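Local structure of multicopper oxidase (Uncultured bacterium, 4E9X) at residues His208-Val212 with Pro223-Val229. The protein probably couples the one-electron oxidation of its substrates to the reduction of dioxygen to water, using bound copper ions, as multicopper oxidases do. Numbering follows the deposited sequence.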
# COMPACT_ATOMS: atom_id res chain seq x y z
N HIS A 208 -0.59 18.47 12.62
CA HIS A 208 0.13 17.63 13.58
C HIS A 208 0.86 16.54 12.83
O HIS A 208 0.41 16.03 11.82
CB HIS A 208 -0.86 16.89 14.50
CG HIS A 208 -1.83 17.78 15.24
ND1 HIS A 208 -2.92 18.34 14.60
CD2 HIS A 208 -1.85 18.25 16.53
CE1 HIS A 208 -3.55 19.12 15.48
NE2 HIS A 208 -2.93 19.06 16.64
N ASP A 209 2.02 16.14 13.38
CA ASP A 209 2.59 14.84 13.02
C ASP A 209 2.10 13.78 14.01
O ASP A 209 1.74 14.07 15.14
CB ASP A 209 4.12 14.96 13.07
CG ASP A 209 4.61 15.82 11.92
OD1 ASP A 209 4.18 15.56 10.76
OD2 ASP A 209 5.39 16.74 12.17
N MET A 210 2.11 12.55 13.51
CA MET A 210 1.79 11.39 14.30
C MET A 210 3.09 10.62 14.58
O MET A 210 3.92 10.39 13.70
CB MET A 210 0.89 10.44 13.51
CG MET A 210 -0.53 11.04 13.34
SD MET A 210 -1.55 10.08 12.19
CE MET A 210 -0.95 10.63 10.60
N LEU A 211 3.29 10.20 15.81
CA LEU A 211 4.39 9.30 16.15
C LEU A 211 3.84 7.87 16.07
O LEU A 211 2.99 7.51 16.89
CB LEU A 211 4.92 9.58 17.55
CG LEU A 211 6.09 8.66 17.95
CD1 LEU A 211 7.31 8.88 17.04
CD2 LEU A 211 6.47 8.87 19.41
N VAL A 212 4.29 7.12 15.08
CA VAL A 212 3.86 5.72 14.90
C VAL A 212 4.63 4.86 15.91
O VAL A 212 5.86 4.73 15.83
CB VAL A 212 4.11 5.26 13.46
CG1 VAL A 212 3.60 3.82 13.34
CG2 VAL A 212 3.47 6.19 12.42
N PRO A 223 10.23 3.74 16.62
CA PRO A 223 9.06 4.53 16.25
C PRO A 223 9.47 5.63 15.29
O PRO A 223 10.63 6.07 15.25
CB PRO A 223 8.56 5.08 17.58
CG PRO A 223 9.71 5.00 18.52
CD PRO A 223 10.52 3.79 18.08
N TYR A 224 8.53 6.12 14.48
CA TYR A 224 8.85 7.14 13.52
C TYR A 224 7.68 8.06 13.35
O TYR A 224 6.51 7.68 13.49
CB TYR A 224 9.25 6.50 12.15
CG TYR A 224 8.12 5.67 11.54
CD1 TYR A 224 7.24 6.22 10.61
CD2 TYR A 224 7.96 4.33 11.93
CE1 TYR A 224 6.21 5.45 10.06
CE2 TYR A 224 6.95 3.54 11.40
CZ TYR A 224 6.08 4.14 10.47
OH TYR A 224 5.08 3.34 9.95
N TYR A 225 7.98 9.31 12.99
CA TYR A 225 6.95 10.29 12.69
C TYR A 225 6.42 10.18 11.28
O TYR A 225 7.15 9.83 10.33
CB TYR A 225 7.52 11.69 12.90
CG TYR A 225 7.72 12.07 14.35
CD1 TYR A 225 6.60 12.39 15.15
CD2 TYR A 225 9.01 12.11 14.86
CE1 TYR A 225 6.77 12.74 16.48
CE2 TYR A 225 9.17 12.47 16.19
CZ TYR A 225 8.08 12.78 16.99
OH TYR A 225 8.34 13.13 18.33
N ALA A 226 5.16 10.50 11.11
CA ALA A 226 4.47 10.52 9.83
C ALA A 226 3.38 11.56 9.87
O ALA A 226 2.81 11.77 10.96
CB ALA A 226 3.85 9.16 9.55
N ASP A 227 3.08 12.17 8.74
CA ASP A 227 1.81 12.92 8.66
C ASP A 227 0.76 12.14 7.88
O ASP A 227 -0.42 12.52 7.95
CB ASP A 227 2.07 14.33 8.11
CG ASP A 227 2.52 14.40 6.66
OD1 ASP A 227 1.98 13.72 5.76
OD2 ASP A 227 3.43 15.20 6.40
N THR A 228 1.13 11.03 7.22
CA THR A 228 0.18 10.20 6.46
C THR A 228 0.56 8.74 6.71
O THR A 228 1.68 8.32 6.45
CB THR A 228 0.28 10.53 4.96
OG1 THR A 228 -0.02 11.93 4.75
CG2 THR A 228 -0.74 9.73 4.12
N VAL A 229 -0.40 7.96 7.25
CA VAL A 229 -0.12 6.57 7.58
C VAL A 229 -0.99 5.68 6.71
O VAL A 229 -2.24 5.76 6.77
CB VAL A 229 -0.46 6.32 9.07
CG1 VAL A 229 -0.35 4.84 9.40
CG2 VAL A 229 0.47 7.13 10.00
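An antiparallel beta hairpin, at the edge of one sheet of the second cupredoxin-like domain, pairs strand 210-215 with strand 218-226; the axes of segments 210-212 and 223-226 approach to 4.5 Å, with 149° between their N-to-C directions. The register is fixed by backbone hydrogen bonds from Met210 N to Ala226 O (2.8 Å), Ala226 N to Met210 O (2.9 Å) and Val212 N to Tyr224 O (2.8 Å), with a weak fourth from Tyr224 N to Val212 O (3.3 Å). Between these hydrogen-bonded pairs, Leu211 and Tyr225 form a non-hydrogen-bonded pair, CA to CA 4.4 Å. Leu211 CD1 lies 3.9 Å from the Tyr225 ring centroid and 7° off its normal, a CH-pi contact over the face. Met210, Val212, Tyr224 and Ala226 occupy the other side of the sheet, where Val212 CB sits 3.9 Å from the Tyr224 ring centroid, again over a face. After Ala226 the chain turns through Asp227 into strand 228-231, which belongs to the other sheet of the domain, so Val229 points back toward the hairpin: its CG2 is 4.0 Å from Val212 CG2. Asp209 meets His65 and Arg97 of a second subunit; Asp227 meets its Arg236 and, most strongly, its copper ligand His62. Met210 also reaches this inter-sheet turn, its CE 3.8 Å from Val229 CG2 and 3.3 Å from Asp227 O.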